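Local atomic coordinates of alanine dehydrogenase (PDB entry 1OMO), a protein that catalyses the NAD-dependent oxidative deamination of L-alanine to pyruvate and the reverse reductive amination, working as a homodimer. Residues Gly60-Lys65 with Asn88-Gly93; Met54-Met59 with Gln296-Ala301; Glu2-Thr7 with Gly314-Phe319; Ser13-Asp18 with Lys302-Asn307; Ala116-Ala121 with Arg145-Ile150. All blocks are in the same frame, centred on the assembly; numbering follows the deposited sequence.

Interactions 1 and 3 lie on the same mixed sheet of the dimerisation part of the subunit, their centres about 16 Å apart, and both touch the second subunit. Helix 294-311 supplies one side of both interaction 2, where it meets strand 50-58, and interaction 4, their centres about 13 Å apart. Interactions 1 and 2, with centres about 9 Å apart, are joined by the Lys65-Asp297 salt bridge near the bound NAD. Interaction 5 stands apart at the Rossmann domain, its centre about 37 Å from that of interaction 3. Along the chain interaction 3 encloses 4, and 4 encloses 2; interactions 1 and 5 follow one another inside that loop. The chain's last helix and strand thus return to its beginning.

Interaction 1: Gly60-Lys65 with Asn88-Gly93; sequences GYAGLK and NSPETG
Asn88 carries its CG beside its own backbone N, anti to the carbonyl carbon (chi1 -53°), and chi2 of 62° then turns OD1 to 4.0 Å from Gly63 CA. The setting is an antiparallel strand pairing in the mixed sheet of the dimerisation part, strand 61-69 against the end of strand 83-88. Ala62 and Asn88 form a hydrogen-bonded pair: Asn88 N gives a short, nearly straight bond to Ala62 O (2.6 Å), and Ala62 N returns a longer one to Asn88 O at 3.2 Å.

Beyond Asn88 the chain turns away from the sheet, and Pro90 takes over the packing. Its ring leans on the backbone at the start of strand 61-69 and on Gly60 just before it, CD 3.2 Å from Gly60 O and CG 3.6 Å from Tyr61 C, while CG also meets Ala62 CB. Phe46 of the second subunit packs on both Ala62 and Pro90. Tyr61 turns its CB bond away, yet its CD2 stays 4.0 Å from Asn88 O; its OH is bonded to Glu306 on helix 294-311.

Both ends of the Asn88 amide have partners, which fixes its rotation. OD1 accepts from Trp66 NE1 of the second subunit, tying the strand end to the dimer interface. ND2 reaches across the turn to Gly93 O, 3.0 Å away at 175°, with that oxygen lying in the amide plane.

Interaction 2: Met54-Met59 with Gln296-Ala301; sequences MPAHLM and QDVAVA
Val298 and Ala56 make the apolar centre of this contact, with Val298 CG2 3.7 Å from Ala56 CB and 3.5 Å from Ala56 O. The other branch of the valine, CG1, meets Leu58 CD2 at 3.9 Å. In Leu58 chi1 (82°) sets CG between the backbone N and carbonyl carbon, the crowded position, and CD2 beyond it makes the contact; the two side chains run antiparallel alongside one another. Further along, the contact is made by a thioether: Met59 SD rests on Ala299 CB at 3.4 Å, and its CE lies against the same methyl.

All this is a helix packed on a sheet. Helix 294-311 runs over one face of the mixed sheet; the axis of its 296-301 segment passes 7.8 Å from that of 54-58, at a crossing angle of -58°. The small side chains of Ala56 and Ala299 are consistent with this close approach.

The polar part lies at the other end. Met54 bends at its last torsion (chi3 48°), which puts CE 3.3 Å from Asp297 OD2, a methyl beside a carboxylate. That carboxylate is held from outside the pair: OD2 forms a salt bridge with Lys65, the inferred proton donor/acceptor, and OD1 another with NE of the NAD-binding Arg108.

Interaction 3: Glu2-Thr7 with Gly314-Phe319; sequences ETLILT and GSKIKF
Thr3 and Ile317 hold the firm end of this antiparallel strand pair. Thr3 N bonds to Ile317 O at 2.8 Å and Ile317 N answers to Thr3 O at 2.9 Å, both nearly straight. On the same face Phe319 closes over the pair: Thr3 OG1, also hydrogen-bonded to Pro95 O, lies in its ring plane at the edge, Thr3 CG2 is 3.9 Å from CE1, and Ile317 CG2 sits over one ring face, offset toward the rim. An alanine in place of Phe319 would probably open a gap beside Thr3 and Ile317 CG2 and leave these methyls without their aromatic cover. A water donates to Thr3 OG1 (2.6 Å) and Ile317 O and accepts from Phe319 N.

The other end is looser. Ile5 N still gives a good bond to Ser315 O at 2.8 Å, but the return from Ser315 N to Ile5 O is weak at 3.4 Å, and a second water joins Ile5 O to Ser315 OG. On the solvent-side rim beside Thr3, Glu2 OE2 lies 3.4 Å from Lys318 CB, while Glu2 OE1 and Lys316 NZ are not in contact.

Strand 3-6 is flanked on its other side by strand 95-100, helix 294-311 packs on Leu4 and Leu6, and the second subunit brings its own Leu6 onto Phe319.

Interaction 4: Ser13-Asp18 with Lys302-Asn307; sequences SLISMD and KVVYEN
The approach to helix 17-32 is fastened here to helix 294-311 through Leu14 and Ile15, just ahead of the N-cap residue Ser16. Leu14 lies across Val304 at about a right angle, its CD2 3.9 Å from Val304 CG1 and 3.8 Å from Val304 O, so the leucine packs on a valine methyl and on the helix backbone together. Ile15 comes to the same helix one residue earlier, crossing Val303 at about a right angle. Its CG1 stands anti to the carbonyl carbon (chi1 -70°), though the exact placing of this branch is doubtful. As modelled, Ile15 CD1 packs on Val303 CG1 at 3.8 Å.

Around these side chains other elements close in. Leu6 of strand 3-6 packs on both Leu14 and Val304, and Leu107 of helix 102-120 touches Ile15. The side chain of Ile15 is about 7 Å from that of Arg108, which binds NAD, so the contact lies near that NAD-binding residue.

The polar tie is made by Asn307, one turn along the helix from Val303. Its ND2 donates to Leu14 O at 2.7 Å and 171°, with the oxygen in the plane of the amide. Asn307 ND2 also bonds to Glu19 OE2, while OE1 of that carboxylate accepts from Ser16 N, one half of a capping box. One amide nitrogen thus gives its hydrogens to a backbone carbonyl and a carboxylate, which fixes the rotation of the Asn307 amide and ties the start of helix 17-32 to helix 294-311.

Interaction 5: Ala116-Ala121 with Arg145-Ile150; sequences AAKYLA and RRVFDI
The ring of Phe148 meets Ala117 at its edge: Ala117 O lies close to the ring plane, 3.9 Å from CZ. Two methyls join it at the same end of the ring, Ala117 CB at 4.0 Å from CE1 and Ala121 CB, coming in obliquely, at 4.0 Å from CZ. CG of Phe148 is anti to the carbonyl carbon (chi1 -67°), which starts the ring off toward the last turn of helix 102-120. Ala117 O is already occupied within that helix, accepting from Ala121 N at 2.8 Å.

The phenylalanine comes just after helix 135-147, the helix that follows strand 127-131 in the Rossmann domain and whose first residues, Thr135 and Gln136, bind NAD. The contact thus lies at the far end of that helix, in the beta-alpha-beta crossover leading to strand 152-156. An alanine at Phe148 would probably open a gap beside the methyls of Ala117 and Ala121, leaving both without their aromatic neighbour.

Next to the ring, Val147 and Lys118 cross at about a right angle. Val147 CG1 touches the aliphatic part of the lysine, 4.1 Å from CB and 4.1 Å from CD, while Lys118 NZ leads away to a long, weak ion pair with Glu25 of helix 17-32.

Interaction 1: Gly60-Lys65 with Asn88-Gly93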
# COMPACT_ATOMS: atom_id res chain seq x y z
N GLY A 60 15.92 8.73 5.20
CA GLY A 60 16.01 9.41 3.93
C GLY A 60 15.31 8.79 2.74
O GLY A 60 15.42 9.31 1.63
N TYR A 61 14.63 7.67 2.95
CA TYR A 61 13.90 7.03 1.86
C TYR A 61 12.46 6.76 2.21
O TYR A 61 12.04 6.86 3.36
CB TYR A 61 14.53 5.70 1.47
CG TYR A 61 15.86 5.81 0.82
CD1 TYR A 61 16.99 6.13 1.57
CD2 TYR A 61 16.00 5.58 -0.54
CE1 TYR A 61 18.24 6.20 0.97
CE2 TYR A 61 17.25 5.64 -1.16
CZ TYR A 61 18.37 5.94 -0.39
OH TYR A 61 19.62 5.92 -0.97
N ALA A 62 11.69 6.43 1.19
CA ALA A 62 10.31 6.08 1.41
C ALA A 62 10.13 4.86 0.53
O ALA A 62 10.89 4.68 -0.42
CB ALA A 62 9.38 7.21 0.98
N GLY A 63 9.19 4.00 0.88
CA GLY A 63 8.96 2.81 0.06
C GLY A 63 7.73 2.06 0.48
O GLY A 63 7.15 2.31 1.54
N LEU A 64 7.29 1.13 -0.36
CA LEU A 64 6.13 0.32 -0.02
C LEU A 64 6.40 -1.14 -0.33
O LEU A 64 6.78 -1.46 -1.45
CB LEU A 64 4.88 0.78 -0.79
CG LEU A 64 3.69 -0.15 -0.41
CD1 LEU A 64 2.44 0.66 -0.25
CD2 LEU A 64 3.48 -1.23 -1.46
N LYS A 65 6.21 -2.03 0.64
CA LYS A 65 6.41 -3.45 0.37
C LYS A 65 5.00 -4.03 0.19
O LYS A 65 4.07 -3.69 0.94
CB LYS A 65 7.12 -4.17 1.53
CG LYS A 65 7.67 -5.53 1.12
CD LYS A 65 8.34 -6.29 2.26
CE LYS A 65 7.31 -6.80 3.30
NZ LYS A 65 8.01 -7.54 4.36
N ASN A 88 11.29 4.75 -3.02
CA ASN A 88 11.12 6.08 -3.62
C ASN A 88 11.95 7.17 -2.96
O ASN A 88 12.51 6.99 -1.89
CB ASN A 88 9.66 6.53 -3.55
CG ASN A 88 8.68 5.51 -4.14
OD1 ASN A 88 8.58 4.37 -3.65
ND2 ASN A 88 7.96 5.91 -5.18
N SER A 89 12.02 8.31 -3.64
CA SER A 89 12.74 9.47 -3.10
C SER A 89 11.70 10.33 -2.38
O SER A 89 10.68 10.67 -2.95
CB SER A 89 13.37 10.29 -4.23
OG SER A 89 13.59 11.63 -3.83
N PRO A 90 11.96 10.70 -1.12
CA PRO A 90 10.96 11.54 -0.45
C PRO A 90 10.90 12.98 -1.01
O PRO A 90 9.91 13.69 -0.80
CB PRO A 90 11.41 11.50 1.01
CG PRO A 90 12.18 10.22 1.14
CD PRO A 90 12.97 10.23 -0.17
N GLU A 91 11.93 13.43 -1.71
CA GLU A 91 11.91 14.80 -2.23
C GLU A 91 11.18 14.93 -3.56
O GLU A 91 10.62 15.99 -3.86
CB GLU A 91 13.33 15.35 -2.40
CG GLU A 91 13.97 15.86 -1.11
CD GLU A 91 14.25 14.75 -0.11
OE1 GLU A 91 15.01 13.80 -0.46
OE2 GLU A 91 13.73 14.81 1.02
N THR A 92 11.17 13.86 -4.36
CA THR A 92 10.53 13.88 -5.67
C THR A 92 9.44 12.81 -5.87
O THR A 92 8.70 12.86 -6.85
CB THR A 92 11.56 13.66 -6.76
OG1 THR A 92 12.14 12.36 -6.59
CG2 THR A 92 12.66 14.71 -6.68
N GLY A 93 9.38 11.85 -4.95
CA GLY A 93 8.40 10.76 -5.03
C GLY A 93 8.80 9.74 -6.08
O GLY A 93 8.14 8.72 -6.26

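Interaction 2: Met54-Met59 with Gln296-Ala301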
# COMPACT_ATOMS: atom_id res chain seq x y z
N MET A 54 2.89 -2.52 3.06
CA MET A 54 3.62 -2.05 4.23
C MET A 54 4.48 -0.84 3.86
O MET A 54 5.63 -0.99 3.49
CB MET A 54 4.51 -3.19 4.76
CG MET A 54 3.75 -4.48 5.08
SD MET A 54 4.74 -5.88 5.66
CE MET A 54 5.76 -5.08 6.93
N PRO A 55 3.93 0.38 3.93
CA PRO A 55 4.71 1.59 3.58
C PRO A 55 5.44 2.19 4.77
O PRO A 55 5.00 2.06 5.89
CB PRO A 55 3.64 2.54 3.05
CG PRO A 55 2.49 2.23 3.94
CD PRO A 55 2.50 0.71 4.08
N ALA A 56 6.56 2.86 4.51
CA ALA A 56 7.33 3.49 5.57
C ALA A 56 8.30 4.55 5.06
O ALA A 56 8.75 4.50 3.93
CB ALA A 56 8.10 2.45 6.37
N HIS A 57 8.64 5.49 5.92
CA HIS A 57 9.56 6.55 5.60
C HIS A 57 10.55 6.76 6.75
O HIS A 57 10.13 6.95 7.92
CB HIS A 57 8.76 7.84 5.38
CG HIS A 57 9.61 9.06 5.19
ND1 HIS A 57 9.17 10.32 5.53
CD2 HIS A 57 10.85 9.22 4.69
CE1 HIS A 57 10.11 11.21 5.25
NE2 HIS A 57 11.15 10.56 4.74
N LEU A 58 11.85 6.70 6.42
CA LEU A 58 12.93 6.96 7.39
C LEU A 58 14.29 6.84 6.71
O LEU A 58 14.40 6.38 5.57
CB LEU A 58 12.90 5.98 8.57
CG LEU A 58 13.55 4.63 8.27
CD1 LEU A 58 13.75 3.79 9.56
CD2 LEU A 58 12.67 3.90 7.27
N MET A 59 15.33 7.27 7.42
CA MET A 59 16.68 7.19 6.90
C MET A 59 16.82 7.82 5.53
O MET A 59 17.71 7.47 4.77
CB MET A 59 17.13 5.73 6.83
CG MET A 59 16.93 4.99 8.13
SD MET A 59 17.35 3.28 7.96
CE MET A 59 17.91 2.91 9.60
N GLN A 296 11.49 -1.72 8.90
CA GLN A 296 12.60 -2.68 8.72
C GLN A 296 12.83 -2.97 7.22
O GLN A 296 13.98 -3.07 6.76
CB GLN A 296 12.35 -4.01 9.48
CG GLN A 296 12.18 -3.85 11.00
CD GLN A 296 11.66 -5.11 11.77
OE1 GLN A 296 10.65 -5.70 11.42
NE2 GLN A 296 12.35 -5.48 12.83
N ASP A 297 11.75 -3.07 6.46
CA ASP A 297 11.87 -3.35 5.03
C ASP A 297 12.47 -2.13 4.29
O ASP A 297 13.32 -2.29 3.44
CB ASP A 297 10.49 -3.72 4.45
CG ASP A 297 9.91 -4.95 5.10
OD1 ASP A 297 10.65 -5.95 5.18
OD2 ASP A 297 8.73 -4.94 5.54
N VAL A 298 12.05 -0.92 4.63
CA VAL A 298 12.64 0.26 3.96
C VAL A 298 14.12 0.46 4.34
O VAL A 298 14.98 0.64 3.45
CB VAL A 298 11.85 1.55 4.26
CG1 VAL A 298 12.53 2.74 3.57
CG2 VAL A 298 10.41 1.40 3.72
N ALA A 299 14.42 0.39 5.64
CA ALA A 299 15.80 0.54 6.12
C ALA A 299 16.70 -0.43 5.35
O ALA A 299 17.71 -0.05 4.76
CB ALA A 299 15.88 0.22 7.62
N VAL A 300 16.30 -1.68 5.35
CA VAL A 300 17.06 -2.67 4.66
C VAL A 300 17.09 -2.47 3.14
O VAL A 300 18.09 -2.76 2.51
CB VAL A 300 16.54 -4.07 5.02
CG1 VAL A 300 16.63 -4.97 3.83
CG2 VAL A 300 17.36 -4.65 6.18
N ALA A 301 16.00 -2.01 2.55
CA ALA A 301 16.01 -1.79 1.11
C ALA A 301 16.98 -0.64 0.75
O ALA A 301 17.61 -0.64 -0.33
CB ALA A 301 14.60 -1.50 0.60

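Interaction 3: Glu2-Thr7 with Gly314-Phe319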
# COMPACT_ATOMS: atom_id res chain seq x y z
N GLU A 2 15.42 6.84 -14.66
CA GLU A 2 15.57 5.39 -14.67
C GLU A 2 15.23 4.76 -13.34
O GLU A 2 15.65 5.25 -12.30
CB GLU A 2 17.02 5.01 -15.00
CG GLU A 2 17.52 5.61 -16.30
CD GLU A 2 16.79 5.04 -17.48
OE1 GLU A 2 17.20 3.97 -17.99
OE2 GLU A 2 15.79 5.67 -17.90
N THR A 3 14.50 3.65 -13.39
CA THR A 3 14.19 2.91 -12.17
C THR A 3 15.03 1.62 -12.23
O THR A 3 15.07 0.92 -13.25
CB THR A 3 12.69 2.59 -12.09
OG1 THR A 3 11.95 3.81 -11.88
CG2 THR A 3 12.40 1.63 -10.95
N LEU A 4 15.73 1.33 -11.14
CA LEU A 4 16.58 0.14 -11.04
C LEU A 4 15.70 -1.08 -10.69
O LEU A 4 14.80 -0.98 -9.85
CB LEU A 4 17.64 0.37 -9.95
CG LEU A 4 18.74 -0.63 -9.66
CD1 LEU A 4 19.73 -0.61 -10.78
CD2 LEU A 4 19.39 -0.32 -8.33
N ILE A 5 15.92 -2.20 -11.37
CA ILE A 5 15.17 -3.44 -11.12
C ILE A 5 16.13 -4.45 -10.49
O ILE A 5 17.18 -4.73 -11.06
CB ILE A 5 14.59 -4.02 -12.45
CG1 ILE A 5 13.65 -2.98 -13.08
CG2 ILE A 5 13.76 -5.28 -12.18
CD1 ILE A 5 12.53 -2.49 -12.14
N LEU A 6 15.79 -4.94 -9.30
CA LEU A 6 16.65 -5.90 -8.60
C LEU A 6 15.95 -7.22 -8.31
O LEU A 6 14.85 -7.28 -7.71
CB LEU A 6 17.19 -5.32 -7.30
CG LEU A 6 18.26 -4.23 -7.39
CD1 LEU A 6 18.59 -3.81 -5.98
CD2 LEU A 6 19.53 -4.72 -8.09
N THR A 7 16.60 -8.28 -8.76
CA THR A 7 16.12 -9.65 -8.61
C THR A 7 16.50 -10.24 -7.24
O THR A 7 17.40 -9.74 -6.57
CB THR A 7 16.78 -10.54 -9.65
OG1 THR A 7 18.14 -10.72 -9.30
CG2 THR A 7 16.84 -9.86 -10.94
N GLY A 314 22.13 -4.77 -11.16
CA GLY A 314 20.76 -4.48 -11.53
C GLY A 314 20.56 -4.28 -13.02
O GLY A 314 21.44 -4.60 -13.81
N SER A 315 19.39 -3.79 -13.40
CA SER A 315 19.06 -3.50 -14.79
C SER A 315 18.17 -2.28 -14.67
O SER A 315 17.67 -2.00 -13.58
CB SER A 315 18.33 -4.68 -15.46
OG SER A 315 17.03 -4.91 -14.93
N LYS A 316 17.98 -1.54 -15.75
CA LYS A 316 17.20 -0.32 -15.66
C LYS A 316 16.03 -0.17 -16.61
O LYS A 316 16.14 -0.50 -17.78
CB LYS A 316 18.11 0.88 -15.86
CG LYS A 316 19.20 1.01 -14.83
CD LYS A 316 20.28 1.98 -15.27
CE LYS A 316 21.26 2.30 -14.15
NZ LYS A 316 20.60 3.12 -13.10
N ILE A 317 14.93 0.36 -16.10
CA ILE A 317 13.77 0.59 -16.92
C ILE A 317 13.28 2.04 -16.78
O ILE A 317 13.27 2.60 -15.69
CB ILE A 317 12.62 -0.44 -16.59
CG1 ILE A 317 11.59 -0.47 -17.73
CG2 ILE A 317 11.90 -0.07 -15.33
CD1 ILE A 317 11.79 -1.65 -18.71
N LYS A 318 12.90 2.65 -17.91
CA LYS A 318 12.38 4.02 -17.95
C LYS A 318 10.85 3.87 -17.96
O LYS A 318 10.24 3.67 -19.00
CB LYS A 318 12.85 4.72 -19.23
CG LYS A 318 12.46 6.21 -19.36
CD LYS A 318 12.85 6.77 -20.74
CE LYS A 318 11.67 6.76 -21.73
NZ LYS A 318 10.93 8.06 -21.69
N PHE A 319 10.25 3.94 -16.79
CA PHE A 319 8.82 3.78 -16.68
C PHE A 319 7.98 4.90 -17.23
O PHE A 319 6.91 4.65 -17.77
CB PHE A 319 8.43 3.58 -15.21
CG PHE A 319 8.52 2.15 -14.73
CD1 PHE A 319 9.43 1.79 -13.74
CD2 PHE A 319 7.69 1.17 -15.24
CE1 PHE A 319 9.50 0.47 -13.29
CE2 PHE A 319 7.76 -0.13 -14.79
CZ PHE A 319 8.66 -0.49 -13.82
O HOH W 1 11.70 4.76 -14.30
O HOH W 2 17.27 -7.00 -12.90

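Interaction 4: Ser13-Asp18 with Lys302-Asn307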
# COMPACT_ATOMS: atom_id res chain seq x y z
N SER A 13 23.04 -10.78 -2.86
CA SER A 13 24.44 -10.44 -2.86
C SER A 13 24.68 -8.97 -2.51
O SER A 13 25.80 -8.47 -2.66
CB SER A 13 25.06 -10.71 -4.24
OG SER A 13 24.70 -9.70 -5.19
N LEU A 14 23.64 -8.28 -2.04
CA LEU A 14 23.76 -6.85 -1.75
C LEU A 14 23.64 -6.39 -0.30
O LEU A 14 23.72 -5.20 -0.04
CB LEU A 14 22.75 -6.07 -2.61
CG LEU A 14 23.19 -5.43 -3.94
CD1 LEU A 14 24.39 -6.13 -4.48
CD2 LEU A 14 22.04 -5.44 -4.95
N ILE A 15 23.43 -7.33 0.62
CA ILE A 15 23.34 -6.99 2.04
C ILE A 15 23.94 -8.11 2.85
O ILE A 15 23.82 -9.28 2.52
CB ILE A 15 21.91 -6.86 2.66
CG1 ILE A 15 21.15 -5.64 2.18
CG2 ILE A 15 22.05 -6.54 4.16
CD1 ILE A 15 20.18 -5.13 3.31
N SER A 16 24.51 -7.70 3.96
CA SER A 16 25.15 -8.56 4.93
C SER A 16 24.18 -8.70 6.11
O SER A 16 23.39 -7.81 6.35
CB SER A 16 26.42 -7.85 5.43
OG SER A 16 27.16 -8.73 6.22
N MET A 17 24.26 -9.80 6.86
CA MET A 17 23.39 -9.95 8.00
C MET A 17 23.77 -8.84 8.96
O MET A 17 22.93 -8.28 9.64
CB MET A 17 23.58 -11.31 8.69
CG MET A 17 22.91 -11.40 10.09
SD MET A 17 21.15 -11.05 10.06
CE MET A 17 20.40 -12.61 9.61
N ASP A 18 25.06 -8.51 9.00
CA ASP A 18 25.51 -7.44 9.87
C ASP A 18 24.94 -6.11 9.38
O ASP A 18 24.46 -5.32 10.18
CB ASP A 18 27.04 -7.39 9.90
CG ASP A 18 27.63 -8.39 10.88
OD1 ASP A 18 28.44 -9.24 10.46
OD2 ASP A 18 27.29 -8.32 12.08
N LYS A 302 17.10 0.33 1.65
CA LYS A 302 18.02 1.45 1.43
C LYS A 302 19.46 0.93 1.28
O LYS A 302 20.24 1.42 0.46
CB LYS A 302 17.98 2.45 2.58
CG LYS A 302 19.34 3.15 2.75
CD LYS A 302 19.32 4.36 3.65
CE LYS A 302 20.66 5.11 3.61
NZ LYS A 302 20.53 6.44 4.24
N VAL A 303 19.82 -0.05 2.10
CA VAL A 303 21.17 -0.60 2.03
C VAL A 303 21.41 -1.36 0.74
O VAL A 303 22.49 -1.27 0.16
CB VAL A 303 21.43 -1.52 3.22
CG1 VAL A 303 22.69 -2.34 2.97
CG2 VAL A 303 21.58 -0.68 4.48
N VAL A 304 20.41 -2.13 0.31
CA VAL A 304 20.50 -2.90 -0.93
C VAL A 304 20.61 -1.94 -2.12
O VAL A 304 21.37 -2.19 -3.08
CB VAL A 304 19.22 -3.75 -1.16
CG1 VAL A 304 19.16 -4.24 -2.61
CG2 VAL A 304 19.21 -4.92 -0.19
N TYR A 305 19.83 -0.86 -2.08
CA TYR A 305 19.86 0.09 -3.20
C TYR A 305 21.23 0.78 -3.35
O TYR A 305 21.78 0.81 -4.44
CB TYR A 305 18.72 1.13 -3.07
CG TYR A 305 18.73 2.20 -4.16
CD1 TYR A 305 19.04 3.52 -3.85
CD2 TYR A 305 18.49 1.87 -5.50
CE1 TYR A 305 19.12 4.51 -4.85
CE2 TYR A 305 18.57 2.85 -6.50
CZ TYR A 305 18.88 4.17 -6.16
OH TYR A 305 18.97 5.14 -7.13
N GLU A 306 21.78 1.30 -2.27
CA GLU A 306 23.07 1.97 -2.32
C GLU A 306 24.18 0.98 -2.64
O GLU A 306 25.11 1.32 -3.36
CB GLU A 306 23.33 2.72 -1.00
CG GLU A 306 22.33 3.86 -0.82
CD GLU A 306 22.42 4.57 0.51
OE1 GLU A 306 21.68 5.56 0.70
OE2 GLU A 306 23.21 4.16 1.37
N ASN A 307 24.09 -0.24 -2.15
CA ASN A 307 25.13 -1.19 -2.49
C ASN A 307 25.00 -1.58 -3.94
O ASN A 307 25.97 -1.99 -4.57
CB ASN A 307 25.06 -2.43 -1.62
CG ASN A 307 25.65 -2.22 -0.26
OD1 ASN A 307 26.44 -1.31 -0.06
ND2 ASN A 307 25.29 -3.07 0.69

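Interaction 5: Ala116-Ala121 with Arg145-Ile150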
# COMPACT_ATOMS: atom_id res chain seq x y z
N ALA A 116 16.90 -8.02 19.22
CA ALA A 116 16.11 -8.12 20.44
C ALA A 116 16.82 -8.98 21.53
O ALA A 116 16.84 -8.61 22.71
CB ALA A 116 14.71 -8.68 20.14
N ALA A 117 17.42 -10.09 21.15
CA ALA A 117 18.10 -10.92 22.13
C ALA A 117 19.30 -10.13 22.70
O ALA A 117 19.55 -10.17 23.89
CB ALA A 117 18.53 -12.25 21.51
N LYS A 118 20.00 -9.38 21.84
CA LYS A 118 21.14 -8.59 22.31
C LYS A 118 20.74 -7.66 23.47
O LYS A 118 21.50 -7.49 24.42
CB LYS A 118 21.72 -7.72 21.20
CG LYS A 118 22.74 -6.70 21.76
CD LYS A 118 23.62 -6.01 20.71
CE LYS A 118 22.97 -4.73 20.19
NZ LYS A 118 23.85 -3.99 19.23
N TYR A 119 19.55 -7.08 23.38
CA TYR A 119 19.07 -6.14 24.40
C TYR A 119 18.30 -6.77 25.53
O TYR A 119 18.25 -6.23 26.63
CB TYR A 119 18.16 -5.09 23.75
CG TYR A 119 18.91 -4.00 23.02
CD1 TYR A 119 19.35 -2.87 23.69
CD2 TYR A 119 19.20 -4.12 21.67
CE1 TYR A 119 20.08 -1.87 23.04
CE2 TYR A 119 19.94 -3.14 21.00
CZ TYR A 119 20.37 -2.01 21.70
OH TYR A 119 21.11 -1.02 21.08
N LEU A 120 17.71 -7.93 25.29
CA LEU A 120 16.87 -8.53 26.29
C LEU A 120 17.34 -9.80 26.99
O LEU A 120 16.94 -10.05 28.12
CB LEU A 120 15.50 -8.77 25.66
CG LEU A 120 14.37 -7.76 25.74
CD1 LEU A 120 14.81 -6.42 26.23
CD2 LEU A 120 13.73 -7.69 24.36
N ALA A 121 18.17 -10.60 26.33
CA ALA A 121 18.63 -11.87 26.91
C ALA A 121 19.81 -11.70 27.85
O ALA A 121 20.59 -10.77 27.71
CB ALA A 121 19.00 -12.83 25.80
N ARG A 145 24.21 -15.55 16.28
CA ARG A 145 25.61 -15.79 16.49
C ARG A 145 26.44 -14.55 16.21
O ARG A 145 27.63 -14.54 16.43
CB ARG A 145 26.10 -17.01 15.72
CG ARG A 145 26.01 -16.96 14.25
CD ARG A 145 26.58 -18.26 13.74
NE ARG A 145 26.74 -18.23 12.30
CZ ARG A 145 27.70 -18.88 11.66
NH1 ARG A 145 28.58 -19.61 12.33
NH2 ARG A 145 27.75 -18.85 10.33
N ARG A 146 25.81 -13.48 15.75
CA ARG A 146 26.59 -12.25 15.56
C ARG A 146 26.66 -11.62 16.94
O ARG A 146 27.50 -10.80 17.21
CB ARG A 146 25.88 -11.28 14.61
CG ARG A 146 26.44 -11.25 13.20
CD ARG A 146 26.33 -12.60 12.54
NE ARG A 146 26.66 -12.52 11.13
CZ ARG A 146 26.44 -13.51 10.26
NH1 ARG A 146 26.78 -13.36 8.98
NH2 ARG A 146 25.88 -14.65 10.67
N VAL A 147 25.77 -12.02 17.84
CA VAL A 147 25.78 -11.39 19.15
C VAL A 147 26.11 -12.29 20.33
O VAL A 147 26.36 -11.79 21.44
CB VAL A 147 24.42 -10.65 19.42
CG1 VAL A 147 24.32 -9.40 18.51
CG2 VAL A 147 23.23 -11.56 19.13
N PHE A 148 26.14 -13.60 20.11
CA PHE A 148 26.46 -14.53 21.18
C PHE A 148 27.29 -15.68 20.66
O PHE A 148 27.15 -16.12 19.52
CB PHE A 148 25.21 -15.17 21.81
CG PHE A 148 24.33 -14.23 22.57
CD1 PHE A 148 23.13 -13.79 22.01
CD2 PHE A 148 24.64 -13.85 23.88
CE1 PHE A 148 22.25 -13.00 22.72
CE2 PHE A 148 23.76 -13.06 24.61
CZ PHE A 148 22.55 -12.63 24.02
N ASP A 149 28.17 -16.18 21.51
CA ASP A 149 28.93 -17.34 21.12
C ASP A 149 27.93 -18.40 21.53
O ASP A 149 27.56 -18.49 22.69
CB ASP A 149 30.22 -17.43 21.92
CG ASP A 149 31.40 -16.87 21.15
OD1 ASP A 149 31.51 -17.18 19.93
OD2 ASP A 149 32.21 -16.12 21.76
N ILE A 150 27.47 -19.17 20.57
CA ILE A 150 26.47 -20.20 20.85
C ILE A 150 27.09 -21.49 21.37
O ILE A 150 27.80 -22.19 20.65
CB ILE A 150 25.63 -20.46 19.58
CG1 ILE A 150 24.83 -19.18 19.25
CG2 ILE A 150 24.71 -21.62 19.80
CD1 ILE A 150 23.96 -19.27 18.04